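PDB 6JMG: DnaJ homolog subfamily C member 27-A from Xenopus laevis, which binds GTP as a small GTPase of the Rab family that also carries a DnaJ domain, and may regulate the MEK/ERK pathway. Local coordinates for residues C31-Y36 with G91-Y96. Sequence-based numbering, arbitrary orientation.
Sequences CIIKRY and GVILVY. With GTP (guanosine-5'-triphosphate), chain C.
Ile32, on helix 29-38, faces Val95 of strand 91-97 with their CA atoms 9.0 Å apart, and the CA atoms of Ile33 and Ile93 keep the same spacing. Only side chains bridge this gap; no hydrogen bond joins the two segments. Ile32 meets Val95 tip to tip: its CD1 lies 3.6 Å from Val95 CG1 and 3.8 Å from Val95 CG2. With CG1 opposite the valine's backbone nitrogen (chi1 -168°) and CG2 beside it, both branches are set against that one methyl. Ile33 starts off across the line of approach and draws close through its outer atoms, CG1 coming 4.4 Å from Ile93 CD1, a looser approach that extends the apolar layer along the strand. The pair is an instance of how the helix after the phosphate-binding loop packs on the central sheet in Ras-type P-loop GTPases. Val95 also touches Val27 of that loop and Asn134, both probable GTP-binding residues, while Phe175 of helix 171-187 packs against Ile93. At the nucleotide end of the helix, Cys31 N donates a hydrogen bond of 2.8 Å to GTP O1A, an oxygen of the alpha-phosphate; the N-H...O angle of 142° makes it distinctly bent.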
ATOM      1  N   CYS A  31       7.819   0.817  20.438  1.00 49.87           N
ATOM      2  CA  CYS A  31       6.989   0.889  21.636  1.00 51.37           C
ATOM      3  C   CYS A  31       5.516   0.683  21.328  1.00 58.00           C
ATOM      4  O   CYS A  31       4.801   0.119  22.159  1.00 58.12           O
ATOM      5  CB  CYS A  31       7.117   2.240  22.370  1.00 57.70           C
ATOM      6  SG  CYS A  31       8.693   2.741  23.065  1.00 66.32           S
ATOM      7  N   ILE A  32       5.057   1.018  20.120  1.00 49.38           N
ATOM      8  CA  ILE A  32       3.718   0.598  19.719  1.00 55.40           C
ATOM      9  C   ILE A  32       3.614  -0.922  19.739  1.00 58.48           C
ATOM     10  O   ILE A  32       2.664  -1.487  20.297  1.00 60.07           O
ATOM     11  CB  ILE A  32       3.363   1.166  18.335  1.00 58.25           C
ATOM     12  CG1 ILE A  32       3.084   2.672  18.425  1.00 56.56           C
ATOM     13  CG2 ILE A  32       2.147   0.458  17.796  1.00 50.98           C
ATOM     14  CD1 ILE A  32       2.951   3.316  17.070  1.00 50.55           C
ATOM     15  N   ILE A  33       4.617  -1.613  19.190  1.00 56.76           N
ATOM     16  CA  ILE A  33       4.536  -3.066  19.113  1.00 54.60           C
ATOM     17  C   ILE A  33       4.614  -3.676  20.507  1.00 60.09           C
ATOM     18  O   ILE A  33       3.775  -4.497  20.898  1.00 63.01           O
ATOM     19  CB  ILE A  33       5.649  -3.604  18.201  1.00 58.45           C
ATOM     20  CG1 ILE A  33       5.387  -3.188  16.748  1.00 53.47           C
ATOM     21  CG2 ILE A  33       5.779  -5.124  18.350  1.00 51.13           C
ATOM     22  CD1 ILE A  33       6.628  -3.209  15.876  1.00 57.19           C
ATOM     23  N   LYS A  34       5.544  -3.196  21.325  1.00 50.10           N
ATOM     24  CA  LYS A  34       5.697  -3.821  22.628  1.00 59.72           C
ATOM     25  C   LYS A  34       4.566  -3.451  23.582  1.00 63.31           C
ATOM     26  O   LYS A  34       4.253  -4.251  24.468  1.00 59.36           O
ATOM     27  CB  LYS A  34       7.040  -3.403  23.236  1.00 60.76           C
ATOM     28  CG  LYS A  34       8.227  -4.061  22.595  1.00 67.89           C
ATOM     29  CD  LYS A  34       9.528  -3.575  23.195  1.00 67.82           C
ATOM     30  CE  LYS A  34      10.640  -4.576  22.900  1.00 76.66           C
ATOM     31  NZ  LYS A  34      11.952  -3.909  22.691  1.00 88.29           N
ATOM     32  N   ARG A  35       3.883  -2.312  23.352  1.00 59.87           N
ATOM     33  CA  ARG A  35       2.720  -1.965  24.161  1.00 54.86           C
ATOM     34  C   ARG A  35       1.589  -2.968  23.964  1.00 59.08           C
ATOM     35  O   ARG A  35       1.026  -3.482  24.940  1.00 65.35           O
ATOM     36  CB  ARG A  35       2.254  -0.546  23.827  1.00 59.71           C
ATOM     37  CG  ARG A  35       0.989  -0.058  24.570  1.00 52.89           C
ATOM     38  CD  ARG A  35       1.201   0.031  26.072  1.00 59.90           C
ATOM     39  NE  ARG A  35      -0.042   0.319  26.780  1.00 63.24           N
ATOM     40  CZ  ARG A  35      -0.227   1.357  27.591  1.00 69.83           C
ATOM     41  NH1 ARG A  35       0.764   2.224  27.808  1.00 54.87           N
ATOM     42  NH2 ARG A  35      -1.408   1.526  28.190  1.00 69.33           N
ATOM     43  N   TYR A  36       1.291  -3.321  22.715  1.00 57.57           N
ATOM     44  CA  TYR A  36       0.180  -4.234  22.477  1.00 58.09           C
ATOM     45  C   TYR A  36       0.581  -5.705  22.631  1.00 63.45           C
ATOM     46  O   TYR A  36      -0.202  -6.499  23.159  1.00 70.15           O
ATOM     47  CB  TYR A  36      -0.414  -3.974  21.095  1.00 62.94           C
ATOM     48  CG  TYR A  36      -1.545  -4.893  20.729  1.00 67.02           C
ATOM     49  CD1 TYR A  36      -2.847  -4.613  21.105  1.00 68.40           C
ATOM     50  CD2 TYR A  36      -1.309  -6.051  20.012  1.00 64.79           C
ATOM     51  CE1 TYR A  36      -3.889  -5.469  20.762  1.00 61.40           C
ATOM     52  CE2 TYR A  36      -2.323  -6.891  19.667  1.00 66.63           C
ATOM     53  CZ  TYR A  36      -3.610  -6.604  20.032  1.00 66.15           C
ATOM     54  OH  TYR A  36      -4.613  -7.479  19.668  1.00 77.50           O
ATOM     55  N   GLY A  91       1.167  -6.832   6.234  1.00 60.55           N
ATOM     56  CA  GLY A  91       0.755  -5.642   6.956  1.00 62.19           C
ATOM     57  C   GLY A  91       1.955  -4.754   7.252  1.00 58.06           C
ATOM     58  O   GLY A  91       3.058  -5.246   7.479  1.00 52.27           O
ATOM     59  N   VAL A  92       1.700  -3.444   7.264  1.00 54.46           N
ATOM     60  CA  VAL A  92       2.712  -2.428   7.561  1.00 59.15           C
ATOM     61  C   VAL A  92       2.191  -1.496   8.646  1.00 65.99           C
ATOM     62  O   VAL A  92       1.081  -0.958   8.532  1.00 61.19           O
ATOM     63  CB  VAL A  92       3.065  -1.597   6.320  1.00 56.11           C
ATOM     64  CG1 VAL A  92       3.877  -0.367   6.737  1.00 45.70           C
ATOM     65  CG2 VAL A  92       3.797  -2.442   5.296  1.00 50.74           C
ATOM     66  N   ILE A  93       2.999  -1.279   9.678  1.00 64.19           N
ATOM     67  CA  ILE A  93       2.720  -0.286  10.707  1.00 51.15           C
ATOM     68  C   ILE A  93       3.583   0.925  10.374  1.00 57.49           C
ATOM     69  O   ILE A  93       4.805   0.915  10.569  1.00 60.37           O
ATOM     70  CB  ILE A  93       2.981  -0.846  12.110  1.00 51.39           C
ATOM     71  CG1 ILE A  93       2.046  -2.027  12.356  1.00 54.48           C
ATOM     72  CG2 ILE A  93       2.669   0.166  13.170  1.00 56.50           C
ATOM     73  CD1 ILE A  93       2.352  -2.821  13.605  1.00 55.86           C
ATOM     74  N   LEU A  94       2.947   1.964   9.842  1.00 57.28           N
ATOM     75  CA  LEU A  94       3.634   3.167   9.387  1.00 54.89           C
ATOM     76  C   LEU A  94       3.390   4.285  10.392  1.00 56.02           C
ATOM     77  O   LEU A  94       2.250   4.725  10.567  1.00 60.43           O
ATOM     78  CB  LEU A  94       3.148   3.567   7.992  1.00 51.41           C
ATOM     79  CG  LEU A  94       4.000   4.622   7.271  1.00 58.97           C
ATOM     80  CD1 LEU A  94       5.358   4.061   6.950  1.00 63.58           C
ATOM     81  CD2 LEU A  94       3.341   5.082   6.005  1.00 53.02           C
ATOM     82  N   VAL A  95       4.458   4.767  11.026  1.00 52.71           N
ATOM     83  CA  VAL A  95       4.328   5.576  12.231  1.00 55.41           C
ATOM     84  C   VAL A  95       5.026   6.910  12.027  1.00 57.23           C
ATOM     85  O   VAL A  95       6.092   6.972  11.408  1.00 63.74           O
ATOM     86  CB  VAL A  95       4.901   4.864  13.481  1.00 58.68           C
ATOM     87  CG1 VAL A  95       4.475   5.611  14.761  1.00 52.99           C
ATOM     88  CG2 VAL A  95       4.475   3.379  13.545  1.00 46.82           C
ATOM     89  N   TYR A  96       4.410   7.974  12.555  1.00 48.55           N
ATOM     90  CA  TYR A  96       5.068   9.262  12.735  1.00 51.69           C
ATOM     91  C   TYR A  96       4.674   9.861  14.078  1.00 61.82           C
ATOM     92  O   TYR A  96       3.819   9.336  14.804  1.00 51.57           O
ATOM     93  CB  TYR A  96       4.735  10.252  11.625  1.00 51.96           C
ATOM     94  CG  TYR A  96       3.295  10.653  11.532  1.00 50.20           C
ATOM     95  CD1 TYR A  96       2.346   9.809  10.954  1.00 56.06           C
ATOM     96  CD2 TYR A  96       2.881  11.905  11.968  1.00 53.35           C
ATOM     97  CE1 TYR A  96       1.007  10.201  10.841  1.00 60.85           C
ATOM     98  CE2 TYR A  96       1.560  12.308  11.859  1.00 54.31           C
ATOM     99  CZ  TYR A  96       0.623  11.461  11.300  1.00 62.12           C
ATOM    100  OH  TYR A  96      -0.694  11.878  11.205  1.00 71.27           O
TER
HETATM  101  PG  GTP C 301      13.979   3.473  16.174  1.00 61.34           P
HETATM  102  O1G GTP C 301      13.911   1.991  16.474  1.00 47.09           O
HETATM  103  O2G GTP C 301      13.648   3.771  14.734  1.00 46.63           O
HETATM  104  O3G GTP C 301      15.375   3.982  16.482  1.00 57.06           O
HETATM  105  O3B GTP C 301      12.883   4.327  17.007  1.00 64.58           O
HETATM  106  PB  GTP C 301      11.394   3.799  17.316  1.00 63.80           P
HETATM  107  O1B GTP C 301      10.433   4.212  16.234  1.00 52.01           O
HETATM  108  O2B GTP C 301      11.284   2.307  17.525  1.00 47.53           O
HETATM  109  O3A GTP C 301      11.000   4.635  18.634  1.00 69.93           O
HETATM  110  PA  GTP C 301      10.800   3.945  20.069  1.00 59.82           P
HETATM  111  O1A GTP C 301       9.647   2.972  20.090  1.00 54.27           O
HETATM  112  O2A GTP C 301      12.054   3.265  20.533  1.00 59.19           O
HETATM  113  O5' GTP C 301      10.522   5.257  20.930  1.00 62.49           O
HETATM  114  C5' GTP C 301      11.436   6.327  20.885  1.00 63.66           C
HETATM  115  C4' GTP C 301      11.280   7.116  22.180  1.00 54.57           C
HETATM  116  O4' GTP C 301      10.006   7.698  22.178  1.00 57.22           O
HETATM  117  C3' GTP C 301      11.339   6.278  23.433  1.00 50.49           C
HETATM  118  O3' GTP C 301      11.953   7.111  24.367  1.00 52.00           O
HETATM  119  C2' GTP C 301       9.910   6.084  23.881  1.00 59.42           C
HETATM  120  O2' GTP C 301       9.723   6.092  25.278  1.00 59.82           O
HETATM  121  C1' GTP C 301       9.266   7.320  23.334  1.00 51.18           C
HETATM  122  N9  GTP C 301       7.874   7.079  22.954  1.00 58.35           N
HETATM  123  C8  GTP C 301       7.403   6.110  22.104  1.00 56.33           C
HETATM  124  N7  GTP C 301       6.056   6.267  21.988  1.00 57.76           N
HETATM  125  C5  GTP C 301       5.676   7.317  22.751  1.00 63.62           C
HETATM  126  C6  GTP C 301       4.441   7.900  22.989  1.00 63.49           C
HETATM  127  O6  GTP C 301       3.421   7.454  22.470  1.00 56.12           O
HETATM  128  N1  GTP C 301       4.360   9.008  23.806  1.00 67.33           N
HETATM  129  C2  GTP C 301       5.487   9.526  24.396  1.00 60.88           C
HETATM  130  N2  GTP C 301       5.368  10.581  25.191  1.00 74.61           N
HETATM  131  N3  GTP C 301       6.721   8.942  24.161  1.00 59.27           N
HETATM  132  C4  GTP C 301       6.809   7.851  23.356  1.00 64.24           C